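Local structure of pectate lyase (1GXM) at residues A140-V143 / L144-A148; A152-D155 / T156-S160; F298-I301 / T302-S305. The protein cleaves pectate (polygalacturonic acid) by anti-beta-elimination, a reaction carried by the family 10 polysaccharide lyase catalytic module that this chain represents. All blocks are in the same frame, centred on the assembly; numbering follows the deposited sequence.

Contact 1 of 3, residues A140-V143 / L144-A148; sequences ALTV and LDFAA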
ATOM      1  N   ALA A 140      -5.898   0.535   0.913  1.00  9.04           N
ATOM      2  CA  ALA A 140      -7.153   1.276   1.111  1.00  8.99           C
ATOM      3  C   ALA A 140      -8.120   1.002  -0.033  1.00  9.46           C
ATOM      4  O   ALA A 140      -9.306   0.791   0.178  1.00  9.78           O
ATOM      5  CB  ALA A 140      -6.906   2.737   1.232  1.00  9.38           C
ATOM      6  N   LEU A 141      -7.612   1.026  -1.254  1.00  9.15           N
ATOM      7  CA  LEU A 141      -8.447   0.724  -2.403  1.00  9.69           C
ATOM      8  C   LEU A 141      -8.924  -0.705  -2.365  1.00  9.81           C
ATOM      9  O   LEU A 141     -10.022  -1.003  -2.801  1.00 11.06           O
ATOM     10  CB  LEU A 141      -7.736   1.016  -3.723  1.00  9.88           C
ATOM     11  CG  LEU A 141      -7.429   2.481  -3.961  1.00 10.36           C
ATOM     12  CD1 LEU A 141      -6.606   2.632  -5.194  1.00 10.39           C
ATOM     13  CD2 LEU A 141      -8.707   3.290  -4.082  1.00 11.25           C
ATOM     14  N   THR A 142      -8.090  -1.609  -1.874  1.00  9.87           N
ATOM     15  CA  THR A 142      -8.464  -3.009  -1.743  1.00 10.03           C
ATOM     16  C   THR A 142      -9.632  -3.141  -0.772  1.00 10.41           C
ATOM     17  O   THR A 142     -10.599  -3.856  -1.035  1.00 10.88           O
ATOM     18  CB  THR A 142      -7.276  -3.839  -1.268  1.00 10.20           C
ATOM     19  OG1 THR A 142      -6.240  -3.792  -2.262  1.00  9.87           O
ATOM     20  CG2 THR A 142      -7.627  -5.332  -1.139  1.00 11.28           C
ATOM     21  N   VAL A 143      -9.559  -2.442   0.350  1.00 10.17           N
ATOM     22  CA  VAL A 143     -10.658  -2.465   1.318  1.00 10.52           C
ATOM     23  C   VAL A 143     -11.934  -1.972   0.641  1.00 10.78           C
ATOM     24  O   VAL A 143     -13.000  -2.601   0.749  1.00 11.37           O
ATOM     25  CB  VAL A 143     -10.351  -1.609   2.549  1.00 10.79           C
ATOM     26  CG1 VAL A 143     -11.580  -1.509   3.426  1.00 11.42           C
ATOM     27  CG2 VAL A 143      -9.193  -2.187   3.332  1.00 11.44           C
ATOM     28  N   LEU A 144     -11.843  -0.834  -0.025  1.00 10.96           N
ATOM     29  CA  LEU A 144     -13.025  -0.269  -0.685  1.00 11.48           C
ATOM     30  C   LEU A 144     -13.552  -1.211  -1.756  1.00 11.98           C
ATOM     31  O   LEU A 144     -14.750  -1.328  -1.941  1.00 12.41           O
ATOM     32  CB  LEU A 144     -12.728   1.112  -1.262  1.00 11.33           C
ATOM     33  CG  LEU A 144     -12.472   2.180  -0.201  1.00 12.82           C
ATOM     34  CD1 LEU A 144     -11.994   3.434  -0.892  1.00 13.95           C
ATOM     35  CD2 LEU A 144     -13.707   2.449   0.634  1.00 15.03           C
ATOM     36  N   ASP A 145     -12.656  -1.878  -2.466  1.00 11.85           N
ATOM     37  CA  ASP A 145     -13.064  -2.839  -3.483  1.00 12.51           C
ATOM     38  C   ASP A 145     -13.744  -4.049  -2.873  1.00 12.19           C
ATOM     39  O   ASP A 145     -14.727  -4.526  -3.403  1.00 12.15           O
ATOM     40  CB  ASP A 145     -11.884  -3.275  -4.314  1.00 13.02           C
ATOM     41  CG  ASP A 145     -12.273  -4.239  -5.376  1.00 15.42           C
ATOM     42  OD1 ASP A 145     -12.906  -3.824  -6.383  1.00 17.05           O
ATOM     43  OD2 ASP A 145     -11.969  -5.437  -5.271  1.00 19.01           O
ATOM     44  N   PHE A 146     -13.234  -4.553  -1.764  1.00 12.00           N
ATOM     45  CA  PHE A 146     -13.898  -5.645  -1.087  1.00 12.71           C
ATOM     46  C   PHE A 146     -15.289  -5.187  -0.623  1.00 13.06           C
ATOM     47  O   PHE A 146     -16.271  -5.919  -0.768  1.00 14.06           O
ATOM     48  CB  PHE A 146     -13.064  -6.152   0.079  1.00 12.18           C
ATOM     49  CG  PHE A 146     -12.088  -7.230  -0.302  1.00 12.04           C
ATOM     50  CD1 PHE A 146     -11.189  -7.042  -1.333  1.00 13.39           C
ATOM     51  CD2 PHE A 146     -12.073  -8.433   0.377  1.00 13.15           C
ATOM     52  CE1 PHE A 146     -10.305  -8.029  -1.674  1.00 14.13           C
ATOM     53  CE2 PHE A 146     -11.173  -9.415   0.052  1.00 13.58           C
ATOM     54  CZ  PHE A 146     -10.296  -9.225  -0.992  1.00 14.40           C
ATOM     55  N   ALA A 147     -15.386  -3.963  -0.105  1.00 13.13           N
ATOM     56  CA  ALA A 147     -16.666  -3.432   0.343  1.00 14.05           C
ATOM     57  C   ALA A 147     -17.596  -3.330  -0.860  1.00 14.12           C
ATOM     58  O   ALA A 147     -18.758  -3.768  -0.811  1.00 14.82           O
ATOM     59  CB  ALA A 147     -16.469  -2.082   1.006  1.00 13.70           C
ATOM     60  N   ALA A 148     -17.091  -2.790  -1.964  1.00 14.07           N
ATOM     61  CA  ALA A 148     -17.905  -2.574  -3.167  1.00 14.51           C
ATOM     62  C   ALA A 148     -18.461  -3.868  -3.723  1.00 15.43           C
ATOM     63  O   ALA A 148     -19.538  -3.883  -4.346  1.00 16.14           O
ATOM     64  CB  ALA A 148     -17.099  -1.866  -4.244  1.00 14.40           C
TER
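Thr-142 and Phe-146, one helical turn apart, lie side by side and point the same way, with the methyl CG2 of Thr-142 3.8 Å from the ring carbon CE1 of Phe-146. The threonine rotamer makes this possible: CG2 stands trans to the backbone N while OG1 (chi1 -63°) stays beside that nitrogen and bonds back to the carbonyl of Ala-138. The methyl is thereby the branch turned to the ring. The ring also approaches the threonine carbonyl obliquely, Phe-146 CD1 to Thr-142 O being 3.3 Å. That oxygen already accepts from Phe-146 N at 2.8 Å, in a nearly straight bond (163° at the hydrogen). Four such i to i+4 bonds in succession identify the last turns of the buried alpha-helix 136-148, in the helical part of the module. Val-143 reaches Trp-24 of helix 20-28 and Met-80 of helix 77-90, whereas Leu-144 packs on Val-171 of helix 161-181; Leu-144 CG passes 3.5 Å from Ala-140 O. The Asp-145 carboxylate, swung trans to the backbone N (chi1 -179°), leads off the helix to a salt bridge with Arg-151 and a hydrogen bond from Gln-229, and Arg-151 also makes a cation-pi contact with Phe-146.

Contact 2 of 3, residues A152-D155 / T156-S160; sequences APFD and TDVFS
The backbone of 152-155 and 156-160 forms an irregular loop between helices 136-148 and 161-181, with a cis peptide bond before Pro-153, and no direct hydrogen bond joins the two segments. Instead, one water bridges them, donating to Pro-153 O at 2.7 Å and accepting from Thr-156 OG1 at 2.8 Å. The same hydroxyl oxygen accepts from Val-158 N at 3.2 Å (157° at the hydrogen), which defines an ST turn; chi1 of 64° sets OG1 between the backbone N and the carbonyl carbon of Thr-156, turned toward that amide. The Phe-154 and Phe-159 side chains lie side by side and point the same way, with CD1 of Phe-154 3.7 Å from CE2 of Phe-159. Their ring planes meet at 32° with centroids 6.0 Å apart, an oblique pair. Pro-153 CG sits over the centre of one face of Phe-154, and Val-158 CG2 likewise over Phe-159, while Val-158 CG1 approaches the Phe-154 edge. Helix 136-148 receives both rings through Ala-147. Asp-155 makes a salt bridge to Lys-88. The chemistry thus divides: apolar side chains join the loop to the helices, whereas the threonine hydroxyl, linking water and amide, probably helps to hold the bend.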
ATOM      1  N   ALA A 152     -16.443 -10.640   2.098  1.00 16.27           N
ATOM      2  CA  ALA A 152     -16.203 -10.734   3.524  1.00 16.77           C
ATOM      3  C   ALA A 152     -15.013  -9.860   3.900  1.00 16.58           C
ATOM      4  O   ALA A 152     -13.975  -9.914   3.247  1.00 16.79           O
ATOM      5  CB  ALA A 152     -15.926 -12.183   3.912  1.00 17.42           C
ATOM      6  N   PRO A 153     -15.094  -9.115   4.992  1.00 16.35           N
ATOM      7  CA  PRO A 153     -16.195  -9.106   5.976  1.00 16.49           C
ATOM      8  C   PRO A 153     -17.349  -8.154   5.691  1.00 16.93           C
ATOM      9  O   PRO A 153     -18.154  -7.920   6.604  1.00 17.46           O
ATOM     10  CB  PRO A 153     -15.474  -8.640   7.233  1.00 16.85           C
ATOM     11  CG  PRO A 153     -14.436  -7.702   6.705  1.00 16.16           C
ATOM     12  CD  PRO A 153     -13.978  -8.250   5.396  1.00 16.65           C
ATOM     13  N   PHE A 154     -17.445  -7.633   4.475  1.00 16.24           N
ATOM     14  CA  PHE A 154     -18.422  -6.604   4.121  1.00 17.00           C
ATOM     15  C   PHE A 154     -19.647  -7.204   3.444  1.00 17.44           C
ATOM     16  O   PHE A 154     -20.416  -6.500   2.778  1.00 18.19           O
ATOM     17  CB  PHE A 154     -17.780  -5.562   3.211  1.00 16.28           C
ATOM     18  CG  PHE A 154     -16.524  -4.976   3.785  1.00 15.07           C
ATOM     19  CD1 PHE A 154     -16.588  -4.103   4.865  1.00 14.54           C
ATOM     20  CD2 PHE A 154     -15.288  -5.306   3.274  1.00 15.07           C
ATOM     21  CE1 PHE A 154     -15.421  -3.560   5.414  1.00 14.48           C
ATOM     22  CE2 PHE A 154     -14.120  -4.759   3.821  1.00 15.19           C
ATOM     23  CZ  PHE A 154     -14.188  -3.904   4.890  1.00 15.53           C
ATOM     24  N   ASP A 155     -19.836  -8.501   3.650  1.00 18.75           N
ATOM     25  CA  ASP A 155     -21.030  -9.200   3.116  1.00 19.55           C
ATOM     26  C   ASP A 155     -22.117  -9.280   4.192  1.00 20.23           C
ATOM     27  O   ASP A 155     -22.746 -10.321   4.413  1.00 21.63           O
ATOM     28  CB  ASP A 155     -20.681 -10.585   2.557  1.00 19.99           C
ATOM     29  CG  ASP A 155     -20.079 -11.511   3.587  1.00 20.64           C
ATOM     30  OD1 ASP A 155     -19.626 -11.055   4.663  1.00 21.56           O
ATOM     31  OD2 ASP A 155     -20.008 -12.740   3.400  1.00 23.95           O
ATOM     32  N   THR A 156     -22.321  -8.151   4.854  1.00 20.18           N
ATOM     33  CA  THR A 156     -23.343  -7.973   5.869  1.00 19.78           C
ATOM     34  C   THR A 156     -24.167  -6.776   5.457  1.00 19.62           C
ATOM     35  O   THR A 156     -24.009  -6.227   4.375  1.00 21.09           O
ATOM     36  CB  THR A 156     -22.714  -7.727   7.251  1.00 19.89           C
ATOM     37  OG1 THR A 156     -21.977  -6.498   7.236  1.00 20.52           O
ATOM     38  CG2 THR A 156     -21.665  -8.775   7.587  1.00 20.48           C
ATOM     39  N   ASP A 157     -25.026  -6.317   6.346  1.00 18.85           N
ATOM     40  CA  ASP A 157     -25.818  -5.134   6.050  1.00 18.69           C
ATOM     41  C   ASP A 157     -25.085  -3.827   6.377  1.00 18.07           C
ATOM     42  O   ASP A 157     -25.704  -2.756   6.427  1.00 17.89           O
ATOM     43  CB  ASP A 157     -27.171  -5.205   6.770  1.00 19.01           C
ATOM     44  CG  ASP A 157     -27.047  -5.166   8.275  1.00 20.59           C
ATOM     45  OD1 ASP A 157     -25.976  -4.816   8.810  1.00 21.02           O
ATOM     46  OD2 ASP A 157     -28.004  -5.443   9.028  1.00 23.96           O
ATOM     47  N   VAL A 158     -23.768  -3.909   6.579  1.00 17.64           N
ATOM     48  CA  VAL A 158     -22.946  -2.729   6.836  1.00 16.98           C
ATOM     49  C   VAL A 158     -23.130  -1.682   5.748  1.00 16.85           C
ATOM     50  O   VAL A 158     -23.208  -0.505   6.036  1.00 17.76           O
ATOM     51  CB  VAL A 158     -21.453  -3.089   7.076  1.00 16.72           C
ATOM     52  CG1 VAL A 158     -20.798  -3.763   5.878  1.00 15.38           C
ATOM     53  CG2 VAL A 158     -20.674  -1.844   7.455  1.00 17.18           C
ATOM     54  N   PHE A 159     -23.220  -2.128   4.501  1.00 15.91           N
ATOM     55  CA  PHE A 159     -23.361  -1.237   3.375  1.00 16.69           C
ATOM     56  C   PHE A 159     -24.559  -1.583   2.542  1.00 17.33           C
ATOM     57  O   PHE A 159     -24.939  -2.748   2.440  1.00 17.94           O
ATOM     58  CB  PHE A 159     -22.104  -1.317   2.512  1.00 15.80           C
ATOM     59  CG  PHE A 159     -20.863  -0.849   3.220  1.00 15.56           C
ATOM     60  CD1 PHE A 159     -20.837   0.380   3.861  1.00 14.59           C
ATOM     61  CD2 PHE A 159     -19.738  -1.633   3.243  1.00 15.17           C
ATOM     62  CE1 PHE A 159     -19.693   0.819   4.509  1.00 14.29           C
ATOM     63  CE2 PHE A 159     -18.574  -1.193   3.902  1.00 14.43           C
ATOM     64  CZ  PHE A 159     -18.565   0.017   4.534  1.00 14.54           C
ATOM     65  N   SER A 160     -25.096  -0.558   1.909  1.00 19.04           N
ATOM     66  CA  SER A 160     -26.168  -0.679   0.936  1.00 19.89           C
ATOM     67  C   SER A 160     -25.620  -0.697  -0.479  1.00 20.60           C
ATOM     68  O   SER A 160     -24.432  -0.459  -0.708  1.00 19.46           O
ATOM     69  CB  SER A 160     -27.090   0.530   1.066  1.00 20.90           C
ATOM     70  OG  SER A 160     -26.435   1.700   0.614  1.00 22.20           O
TER
HETATM   71  O   HOH W   1     -19.409  -6.260   8.276  1.00 16.74           O

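Contact 3 of 3, residues F298-I301 / T302-S305; sequences FYDI and TQMS
An Asx turn opening a short 3-10 segment, on the way from strand 297-298 to the N-cap of helix 306-311, brings Asp-300 and Thr-302 together. The evidence for the Asx turn is the bond from Thr-302 N to Asp-300 OD1 at 3.0 Å; Thr-302 OG1 is the second donor to that oxygen, at 2.6 Å. Both come from the same face of the carboxylate and about 40° out of its plane, a two-donor grip that helps to hold the carboxylate's rotation. The 3-10 geometry rests on two successive i to i+3 bonds, Gln-303 N to Asp-300 O at 3.0 Å and Met-304 N to Ile-301 O at 3.1 Å. Asp-300 N, by contrast, is buried without a partner. The Phe-298 ring has Asp-300 O at its edge, in plane, and meets the next residues through CE2 and CZ. The Met-304 and Phe-298 side chains cross at about a right angle, Met-304 CB lying 3.8 Å from Phe-298 CZ. Ile-301, Met-304 and Phe-298 all rest on Phe-290 of strand 290-291. Bent at chi3 (-69°), the methionine chain carries Met-304 CE to 3.8 Å from Ile-301 CG1.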
ATOM      1  N   PHE A 298      23.059   8.617  -3.952  1.00  9.01           N
ATOM      2  CA  PHE A 298      24.342   8.005  -4.211  1.00  9.26           C
ATOM      3  C   PHE A 298      24.158   6.520  -4.398  1.00  9.60           C
ATOM      4  O   PHE A 298      23.084   5.986  -4.189  1.00  9.63           O
ATOM      5  CB  PHE A 298      25.327   8.372  -3.113  1.00  9.01           C
ATOM      6  CG  PHE A 298      24.844   8.058  -1.742  1.00  9.68           C
ATOM      7  CD1 PHE A 298      24.068   8.955  -1.055  1.00 10.54           C
ATOM      8  CD2 PHE A 298      25.171   6.864  -1.119  1.00 10.59           C
ATOM      9  CE1 PHE A 298      23.637   8.662   0.203  1.00 10.13           C
ATOM     10  CE2 PHE A 298      24.691   6.565   0.126  1.00  9.97           C
ATOM     11  CZ  PHE A 298      23.947   7.457   0.783  1.00  9.68           C
ATOM     12  N   TYR A 299      25.211   5.862  -4.852  1.00 10.19           N
ATOM     13  CA  TYR A 299      25.103   4.521  -5.396  1.00 11.45           C
ATOM     14  C   TYR A 299      25.890   3.456  -4.656  1.00 12.30           C
ATOM     15  O   TYR A 299      25.826   2.295  -5.054  1.00 14.78           O
ATOM     16  CB  TYR A 299      25.445   4.539  -6.880  1.00 11.82           C
ATOM     17  CG  TYR A 299      24.466   5.367  -7.651  1.00 12.01           C
ATOM     18  CD1 TYR A 299      23.229   4.867  -8.001  1.00 13.36           C
ATOM     19  CD2 TYR A 299      24.751   6.686  -7.981  1.00 14.77           C
ATOM     20  CE1 TYR A 299      22.319   5.616  -8.678  1.00 14.02           C
ATOM     21  CE2 TYR A 299      23.828   7.452  -8.669  1.00 16.14           C
ATOM     22  CZ  TYR A 299      22.604   6.912  -9.009  1.00 16.14           C
ATOM     23  OH  TYR A 299      21.677   7.634  -9.699  1.00 18.59           O
ATOM     24  N   ASP A 300      26.573   3.835  -3.586  1.00 12.37           N
ATOM     25  CA  ASP A 300      27.353   2.919  -2.768  1.00 13.32           C
ATOM     26  C   ASP A 300      26.850   3.061  -1.338  1.00 12.26           C
ATOM     27  O   ASP A 300      27.002   4.087  -0.706  1.00 12.76           O
ATOM     28  CB  ASP A 300      28.828   3.278  -2.904  1.00 15.11           C
ATOM     29  CG  ASP A 300      29.734   2.426  -2.080  1.00 17.36           C
ATOM     30  OD1 ASP A 300      29.259   1.669  -1.202  1.00 17.24           O
ATOM     31  OD2 ASP A 300      30.982   2.473  -2.255  1.00 21.83           O
ATOM     32  N   ILE A 301      26.243   2.001  -0.825  1.00 12.04           N
ATOM     33  CA  ILE A 301      25.581   2.092   0.463  1.00 11.62           C
ATOM     34  C   ILE A 301      26.565   2.331   1.617  1.00 12.47           C
ATOM     35  O   ILE A 301      26.179   2.793   2.695  1.00 12.39           O
ATOM     36  CB  ILE A 301      24.716   0.847   0.708  1.00 11.85           C
ATOM     37  CG1 ILE A 301      23.647   1.149   1.749  1.00 11.10           C
ATOM     38  CG2 ILE A 301      25.583  -0.379   1.093  1.00 11.43           C
ATOM     39  CD1 ILE A 301      22.716  -0.008   2.002  1.00 12.63           C
ATOM     40  N   THR A 302      27.838   2.048   1.381  1.00 13.77           N
ATOM     41  CA  THR A 302      28.859   2.261   2.405  1.00 15.50           C
ATOM     42  C   THR A 302      29.159   3.741   2.616  1.00 15.95           C
ATOM     43  O   THR A 302      29.763   4.096   3.614  1.00 17.43           O
ATOM     44  CB  THR A 302      30.160   1.470   2.082  1.00 16.29           C
ATOM     45  OG1 THR A 302      30.775   2.000   0.909  1.00 17.31           O
ATOM     46  CG2 THR A 302      29.864   0.021   1.748  1.00 17.86           C
ATOM     47  N   GLN A 303      28.692   4.587   1.701  1.00 15.41           N
ATOM     48  CA  GLN A 303      28.807   6.048   1.820  1.00 16.19           C
ATOM     49  C   GLN A 303      27.741   6.649   2.737  1.00 15.03           C
ATOM     50  O   GLN A 303      27.789   7.837   3.064  1.00 16.19           O
ATOM     51  CB  GLN A 303      28.682   6.719   0.440  1.00 17.36           C
ATOM     52  CG  GLN A 303      29.657   6.529  -0.679  0.50 18.52           C
ATOM     53  CD  GLN A 303      29.179   7.323  -1.909  0.50 19.33           C
ATOM     54  OE1 GLN A 303      28.590   6.758  -2.854  0.50 19.66           O
ATOM     55  NE2 GLN A 303      29.370   8.636  -1.865  0.50 21.90           N
ATOM     56  N   MET A 304      26.749   5.847   3.106  1.00 13.06           N
ATOM     57  CA  MET A 304      25.638   6.314   3.911  1.00 11.96           C
ATOM     58  C   MET A 304      26.017   6.468   5.368  1.00 11.79           C
ATOM     59  O   MET A 304      26.874   5.744   5.863  1.00 12.36           O
ATOM     60  CB  MET A 304      24.513   5.270   3.832  1.00 11.14           C
ATOM     61  CG  MET A 304      23.177   5.749   4.356  1.00 10.07           C
ATOM     62  SD  MET A 304      21.962   4.440   4.238  1.00 10.38           S
ATOM     63  CE  MET A 304      21.786   4.362   2.497  1.00 10.37           C
ATOM     64  N   SER A 305      25.344   7.361   6.079  1.00 11.76           N
ATOM     65  CA  SER A 305      25.471   7.423   7.523  1.00 11.95           C
ATOM     66  C   SER A 305      25.124   6.078   8.135  1.00 11.86           C
ATOM     67  O   SER A 305      24.246   5.361   7.669  1.00 11.93           O
ATOM     68  CB  SER A 305      24.574   8.491   8.123  1.00 12.81           C
ATOM     69  OG  SER A 305      23.208   8.209   7.951  1.00 13.16           O
TER
HETATM   70  O   HOH W   2      27.849   7.031  -5.417  1.00 21.56           O

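How the contacts relate
All three contacts come in series along the chain and belong to the pectate lyase catalytic module, yet they sit in two distant regions. Contacts 1 and 2, with centres about 12 Å apart, touch directly: helix 136-148 ends in contact 1, and the following loop folds back so that Phe-154 CZ meets Val-143 CG1 at 3.8 Å before helix 161-181 begins. Helix 77-90 touches both. Contact 3 lies on the opposite side of the chain's centre, its centre about 39 Å from that of contact 1 and about 49 Å from that of contact 2. The loop of contact 2 thus packs on the helix of contact 1, while contact 3 is built independently around Phe-290.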